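Local coordinates for protein acetate kinase (Entamoeba histolytica, PDB 4H0O) that is a pyrophosphate-dependent acetate kinase of the ASKHA superfamily that interconverts acetate and acetyl phosphate by phosphoryl transfer, at residues B[57-62]-B[81-86]; B[27-30]-B[35-38]. One frame throughout, in Å; residues are numbered along the deposited sequence.

Contacts 1 and 2 are adjoining parts of one core, their centres 9 Å apart. Contact 2 pairs strand 26-31 with the start of strand 36-44; contact 1 joins the next strand, 54-59, to helix 73-86. The evidence for their coupling is a probable hydrogen bond, 2.7 Å between His57 ND1 and Tyr28 OH, supported by packing of Leu84 CD2 on Cys38 SG at 3.7 Å. Contact 1 lies away from the predicted catalytic and ligand sites. Contact 2 comes closer: the Tyr28 side chain is about 7 Å from that of Asn20, and the Lys29 side chain about 8 Å from that of Glu390, both predicted magnesium-binding residues.

Contact 1 (B[57-62]-B[81-86]); sequences HHLNGQ and IQFLKE
His57 and Phe83 form a face-to-face stack: their ring centroids are 3.6 Å apart and the planes differ by only 8°. The imidazole is well centred on the phenyl ring: His57 CG sits 3.5 Å above its plane, over the centre. On the imidazole, Phe83 CD2 lies toward the rim. The two side chains run antiparallel alongside one another, bringing His57 CB to 3.5 Å from Phe83 CZ. With Phe83 CG anti to the backbone N (chi1 167°), the ring extends from the helix and lies against the imidazole.

Apolar packing is slighter. Leu59 CD2 approaches Phe83 CZ at 4.2 Å, obliquely, neither over the face nor at the edge.

No hydrogen bond crosses between 57-62 and 81-86. The polar ring of His57 is buried, but its ND1 is hydrogen-bonded to Tyr28 OH of strand 26-31, which together with the stack should hold its rotation.

The topology is that of the ribonuclease H-like fold: after the antiparallel strands, helix 73-86 packs on one face of the sheet and leads into strand 93-98, parallel to 16-21.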
ATOM      1  N   HIS B  57       2.388  38.684  23.322  1.00 52.88           N
ATOM      2  CA  HIS B  57       3.809  38.680  23.012  1.00 51.00           C
ATOM      3  C   HIS B  57       4.647  38.252  24.213  1.00 51.84           C
ATOM      4  O   HIS B  57       4.428  38.715  25.334  1.00 58.79           O
ATOM      5  CB  HIS B  57       4.251  40.056  22.516  1.00 50.15           C
ATOM      6  CG  HIS B  57       3.668  40.437  21.193  1.00 46.82           C
ATOM      7  ND1 HIS B  57       4.165  39.967  19.997  1.00 45.81           N
ATOM      8  CD2 HIS B  57       2.633  41.251  20.875  1.00 47.57           C
ATOM      9  CE1 HIS B  57       3.461  40.473  18.999  1.00 44.58           C
ATOM     10  NE2 HIS B  57       2.527  41.257  19.506  1.00 49.30           N
ATOM     11  N   HIS B  58       5.592  37.350  23.969  1.00 55.16           N
ATOM     12  CA  HIS B  58       6.563  36.958  24.981  1.00 50.27           C
ATOM     13  C   HIS B  58       7.924  37.517  24.577  1.00 59.92           C
ATOM     14  O   HIS B  58       8.496  37.125  23.556  1.00 54.26           O
ATOM     15  CB  HIS B  58       6.596  35.433  25.146  1.00 52.79           C
ATOM     16  CG  HIS B  58       5.336  34.869  25.734  1.00 65.03           C
ATOM     17  ND1 HIS B  58       5.155  33.514  25.951  1.00 68.50           N
ATOM     18  CD2 HIS B  58       4.205  35.471  26.150  1.00 67.69           C
ATOM     19  CE1 HIS B  58       3.960  33.319  26.475  1.00 71.17           C
ATOM     20  NE2 HIS B  58       3.358  34.484  26.608  1.00 67.48           N
ATOM     21  N   LEU B  59       8.419  38.459  25.374  1.00 64.60           N
ATOM     22  CA  LEU B  59       9.628  39.205  25.043  1.00 67.83           C
ATOM     23  C   LEU B  59      10.515  39.369  26.272  1.00 74.34           C
ATOM     24  O   LEU B  59      10.120  40.018  27.245  1.00 68.25           O
ATOM     25  CB  LEU B  59       9.256  40.577  24.474  1.00 62.77           C
ATOM     26  CG  LEU B  59      10.379  41.590  24.242  1.00 66.75           C
ATOM     27  CD1 LEU B  59      11.426  41.032  23.292  1.00 64.13           C
ATOM     28  CD2 LEU B  59       9.813  42.903  23.711  1.00 62.88           C
ATOM     29  N   ASN B  60      11.700  38.769  26.212  1.00 78.25           N
ATOM     30  CA  ASN B  60      12.654  38.805  27.314  1.00 80.29           C
ATOM     31  C   ASN B  60      12.006  38.422  28.636  1.00 83.57           C
ATOM     32  O   ASN B  60      11.903  37.243  28.976  1.00 83.62           O
ATOM     33  CB  ASN B  60      13.294  40.191  27.423  1.00 80.33           C
ATOM     34  CG  ASN B  60      14.491  40.207  28.353  1.00 90.66           C
ATOM     35  OD1 ASN B  60      15.204  39.213  28.482  1.00 86.02           O
ATOM     36  ND2 ASN B  60      14.717  41.342  29.006  1.00 81.96           N
ATOM     37  N   GLY B  61      11.572  39.433  29.377  1.00 80.84           N
ATOM     38  CA  GLY B  61      10.919  39.236  30.653  1.00 78.15           C
ATOM     39  C   GLY B  61       9.571  38.539  30.639  1.00 75.83           C
ATOM     40  O   GLY B  61       9.434  37.458  31.212  1.00 66.10           O
ATOM     41  N   GLN B  62       8.547  39.159  30.054  1.00 74.48           N
ATOM     42  CA  GLN B  62       7.193  38.630  30.234  1.00 70.18           C
ATOM     43  C   GLN B  62       6.182  38.804  29.095  1.00 68.84           C
ATOM     44  O   GLN B  62       6.532  38.800  27.914  1.00 62.13           O
ATOM     45  CB  GLN B  62       6.589  39.175  31.534  1.00 78.37           C
ATOM     46  CG  GLN B  62       5.238  38.575  31.890  1.00 73.07           C
ATOM     47  CD  GLN B  62       4.752  39.008  33.259  1.00 82.22           C
ATOM     48  OE1 GLN B  62       5.463  39.691  33.996  1.00 78.95           O
ATOM     49  NE2 GLN B  62       3.532  38.612  33.606  1.00 84.95           N
ATOM     50  N   ILE B  81       4.936  42.340  12.888  1.00 32.50           N
ATOM     51  CA  ILE B  81       6.096  43.047  12.356  1.00 33.14           C
ATOM     52  C   ILE B  81       6.189  44.459  12.936  1.00 44.77           C
ATOM     53  O   ILE B  81       7.276  44.938  13.274  1.00 40.42           O
ATOM     54  CB  ILE B  81       6.029  43.112  10.808  1.00 42.87           C
ATOM     55  CG1 ILE B  81       6.203  41.713  10.209  1.00 37.79           C
ATOM     56  CG2 ILE B  81       7.077  44.064  10.250  1.00 38.61           C
ATOM     57  CD1 ILE B  81       5.925  41.637   8.719  1.00 33.34           C
ATOM     58  N   GLN B  82       5.040  45.115  13.060  1.00 45.52           N
ATOM     59  CA  GLN B  82       4.967  46.448  13.644  1.00 47.99           C
ATOM     60  C   GLN B  82       5.395  46.450  15.113  1.00 44.53           C
ATOM     61  O   GLN B  82       6.112  47.349  15.555  1.00 44.72           O
ATOM     62  CB  GLN B  82       3.550  47.009  13.497  1.00 55.44           C
ATOM     63  CG  GLN B  82       3.287  48.288  14.275  1.00 56.51           C
ATOM     64  CD  GLN B  82       1.971  48.935  13.887  1.00 79.47           C
ATOM     65  OE1 GLN B  82       1.566  48.892  12.724  1.00 75.50           O
ATOM     66  NE2 GLN B  82       1.293  49.535  14.860  1.00 79.87           N
ATOM     67  N   PHE B  83       4.960  45.439  15.860  1.00 34.22           N
ATOM     68  CA  PHE B  83       5.316  45.311  17.270  1.00 39.83           C
ATOM     69  C   PHE B  83       6.822  45.179  17.457  1.00 45.46           C
ATOM     70  O   PHE B  83       7.394  45.771  18.372  1.00 46.83           O
ATOM     71  CB  PHE B  83       4.613  44.103  17.893  1.00 36.44           C
ATOM     72  CG  PHE B  83       5.155  43.703  19.245  1.00 40.76           C
ATOM     73  CD1 PHE B  83       4.701  44.321  20.403  1.00 41.18           C
ATOM     74  CD2 PHE B  83       6.102  42.693  19.360  1.00 43.83           C
ATOM     75  CE1 PHE B  83       5.191  43.948  21.646  1.00 47.67           C
ATOM     76  CE2 PHE B  83       6.597  42.317  20.600  1.00 42.82           C
ATOM     77  CZ  PHE B  83       6.141  42.946  21.742  1.00 50.77           C
ATOM     78  N   LEU B  84       7.453  44.385  16.597  1.00 42.39           N
ATOM     79  CA  LEU B  84       8.885  44.128  16.695  1.00 40.86           C
ATOM     80  C   LEU B  84       9.703  45.385  16.393  1.00 48.05           C
ATOM     81  O   LEU B  84      10.743  45.620  17.012  1.00 44.16           O
ATOM     82  CB  LEU B  84       9.284  42.980  15.764  1.00 37.80           C
ATOM     83  CG  LEU B  84       8.595  41.645  16.061  1.00 46.76           C
ATOM     84  CD1 LEU B  84       8.800  40.642  14.936  1.00 33.23           C
ATOM     85  CD2 LEU B  84       9.091  41.071  17.382  1.00 43.05           C
ATOM     86  N   LYS B  85       9.227  46.187  15.442  1.00 41.28           N
ATOM     87  CA  LYS B  85       9.861  47.458  15.117  1.00 40.26           C
ATOM     88  C   LYS B  85       9.772  48.416  16.297  1.00 44.13           C
ATOM     89  O   LYS B  85      10.762  49.046  16.669  1.00 51.86           O
ATOM     90  CB  LYS B  85       9.208  48.083  13.880  1.00 43.56           C
ATOM     91  CG  LYS B  85       9.592  47.427  12.561  1.00 43.53           C
ATOM     92  CD  LYS B  85       8.844  48.063  11.393  1.00 50.56           C
ATOM     93  CE  LYS B  85       9.340  47.529  10.057  1.00 56.36           C
ATOM     94  NZ  LYS B  85       8.585  48.108   8.910  1.00 60.01           N
ATOM     95  N   GLU B  86       8.583  48.515  16.887  1.00 44.94           N
ATOM     96  CA  GLU B  86       8.352  49.409  18.020  1.00 52.99           C
ATOM     97  C   GLU B  86       9.138  49.009  19.271  1.00 47.28           C
ATOM     98  O   GLU B  86       9.413  49.846  20.132  1.00 50.16           O
ATOM     99  CB  GLU B  86       6.854  49.511  18.334  1.00 44.59           C
ATOM    100  CG  GLU B  86       6.062  50.326  17.313  1.00 59.59           C
ATOM    101  CD  GLU B  86       4.575  50.372  17.620  1.00 71.93           C
ATOM    102  OE1 GLU B  86       4.135  49.668  18.555  1.00 75.35           O
ATOM    103  OE2 GLU B  86       3.846  51.112  16.926  1.00 69.89           O
TER

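Contact 2 (B[27-30]-B[35-38]); sequences TYKV and NIVC
Val30 supplies the apolar centre, each of its methyls serving a different neighbour. CG1, anti to the backbone N (chi1 -178°), meets Val37 CG2 at 3.6 Å, the two side chains crossing at a slant; CG2 packs more loosely on Cys38 CB at 4.1 Å and also lies at the edge of the Tyr28 ring, in its plane. On the other face of the hairpin, the aliphatic part of Lys29 runs past Ile36 and brings CD to 3.6 Å from Ile36 CD1.

Cys38 and Tyr28 make a sulfur-aromatic contact. The sulfur is 79° off the ring normal and 5.2 Å from the ring centroid, which places SG at the edge rather than over a face. Its closest approach is to the hydroxyl, 3.1 Å from SG to Tyr28 OH, although the hydrogen bond of that hydroxyl is with His57 on strand 54-59.

At the polar edge, two backbone hydrogen bonds join the two segments. Val30 N gives to Cys38 O at 2.8 Å. Val37 N gives to Val30 O at 3.0 Å, with 164° at the hydrogen. Ile36 CA adds a weaker CA-H...O contact to Val30 O at 3.3 Å, and Lys29 CA makes a longer, more bent contact of this kind with Cys38 O.

These residues pair the two arms of the hairpin of strands 26-31 and 36-44 next to its turn. Strand 16-21 is the neighbour of 26-31 on the side away from 36-44, with Leu17 touching both Tyr28 and Val30, and helix 73-86 packs against Tyr28 and Cys38 through Leu84.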
ATOM      1  N   THR B  27       1.104  32.173  14.688  1.00 34.81           N
ATOM      2  CA  THR B  27       2.149  32.252  15.704  1.00 44.18           C
ATOM      3  C   THR B  27       3.484  32.605  15.056  1.00 38.16           C
ATOM      4  O   THR B  27       3.656  32.436  13.847  1.00 37.26           O
ATOM      5  CB  THR B  27       2.297  30.932  16.486  1.00 37.02           C
ATOM      6  OG1 THR B  27       2.821  29.919  15.620  1.00 37.67           O
ATOM      7  CG2 THR B  27       0.954  30.484  17.034  1.00 41.25           C
ATOM      8  N   TYR B  28       4.426  33.093  15.860  1.00 38.87           N
ATOM      9  CA  TYR B  28       5.745  33.450  15.347  1.00 38.83           C
ATOM     10  C   TYR B  28       6.818  33.261  16.407  1.00 38.48           C
ATOM     11  O   TYR B  28       6.532  33.267  17.604  1.00 33.35           O
ATOM     12  CB  TYR B  28       5.773  34.902  14.852  1.00 35.12           C
ATOM     13  CG  TYR B  28       5.940  35.933  15.953  1.00 40.22           C
ATOM     14  CD1 TYR B  28       4.836  36.453  16.616  1.00 37.52           C
ATOM     15  CD2 TYR B  28       7.201  36.399  16.316  1.00 39.39           C
ATOM     16  CE1 TYR B  28       4.983  37.399  17.612  1.00 42.09           C
ATOM     17  CE2 TYR B  28       7.358  37.338  17.315  1.00 43.93           C
ATOM     18  CZ  TYR B  28       6.247  37.836  17.958  1.00 45.58           C
ATOM     19  OH  TYR B  28       6.400  38.775  18.949  1.00 40.37           O
ATOM     20  N   LYS B  29       8.057  33.108  15.957  1.00 41.73           N
ATOM     21  CA  LYS B  29       9.202  33.101  16.852  1.00 44.80           C
ATOM     22  C   LYS B  29      10.342  33.884  16.213  1.00 44.82           C
ATOM     23  O   LYS B  29      10.443  33.954  14.985  1.00 38.05           O
ATOM     24  CB  LYS B  29       9.651  31.668  17.151  1.00 52.05           C
ATOM     25  CG  LYS B  29       8.692  30.864  18.017  1.00 50.24           C
ATOM     26  CD  LYS B  29       9.311  29.530  18.423  1.00 63.06           C
ATOM     27  CE  LYS B  29       8.332  28.661  19.200  1.00 66.02           C
ATOM     28  NZ  LYS B  29       7.969  29.256  20.517  1.00 74.84           N
ATOM     29  N   VAL B  30      11.186  34.486  17.045  1.00 37.37           N
ATOM     30  CA  VAL B  30      12.398  35.133  16.557  1.00 39.65           C
ATOM     31  C   VAL B  30      13.610  34.441  17.168  1.00 43.61           C
ATOM     32  O   VAL B  30      13.658  34.214  18.381  1.00 42.33           O
ATOM     33  CB  VAL B  30      12.429  36.641  16.888  1.00 45.27           C
ATOM     34  CG1 VAL B  30      13.692  37.281  16.322  1.00 35.79           C
ATOM     35  CG2 VAL B  30      11.201  37.332  16.326  1.00 36.19           C
ATOM     36  N   ASN B  35      18.462  30.516  19.698  1.00 59.05           N
ATOM     37  CA  ASN B  35      17.629  30.782  20.871  1.00 58.80           C
ATOM     38  C   ASN B  35      16.500  31.772  20.587  1.00 56.12           C
ATOM     39  O   ASN B  35      16.651  32.691  19.780  1.00 52.03           O
ATOM     40  CB  ASN B  35      18.483  31.275  22.041  1.00 66.61           C
ATOM     41  CG  ASN B  35      17.729  31.259  23.357  1.00 74.62           C
ATOM     42  OD1 ASN B  35      16.876  32.111  23.607  1.00 86.19           O
ATOM     43  ND2 ASN B  35      18.048  30.292  24.210  1.00 71.78           N
ATOM     44  N   ILE B  36      15.373  31.575  21.266  1.00 59.72           N
ATOM     45  CA  ILE B  36      14.194  32.419  21.096  1.00 60.58           C
ATOM     46  C   ILE B  36      14.308  33.700  21.921  1.00 56.75           C
ATOM     47  O   ILE B  36      14.553  33.650  23.126  1.00 58.52           O
ATOM     48  CB  ILE B  36      12.916  31.664  21.514  1.00 47.99           C
ATOM     49  CG1 ILE B  36      12.804  30.347  20.741  1.00 53.61           C
ATOM     50  CG2 ILE B  36      11.687  32.526  21.290  1.00 39.82           C
ATOM     51  CD1 ILE B  36      11.639  29.476  21.169  1.00 53.35           C
ATOM     52  N   VAL B  37      14.128  34.842  21.263  1.00 52.45           N
ATOM     53  CA  VAL B  37      14.199  36.138  21.931  1.00 45.25           C
ATOM     54  C   VAL B  37      12.818  36.783  22.017  1.00 42.78           C
ATOM     55  O   VAL B  37      12.557  37.602  22.900  1.00 60.34           O
ATOM     56  CB  VAL B  37      15.187  37.092  21.223  1.00 52.08           C
ATOM     57  CG1 VAL B  37      16.580  36.502  21.232  1.00 54.20           C
ATOM     58  CG2 VAL B  37      14.747  37.358  19.794  1.00 44.23           C
ATOM     59  N   CYS B  38      11.941  36.401  21.094  1.00 42.54           N
ATOM     60  CA  CYS B  38      10.576  36.908  21.062  1.00 46.10           C
ATOM     61  C   CYS B  38       9.664  35.889  20.386  1.00 48.70           C
ATOM     62  O   CYS B  38      10.093  35.173  19.477  1.00 54.55           O
ATOM     63  CB  CYS B  38      10.520  38.244  20.315  1.00 45.19           C
ATOM     64  SG  CYS B  38       8.990  39.184  20.551  1.00 58.92           S
TER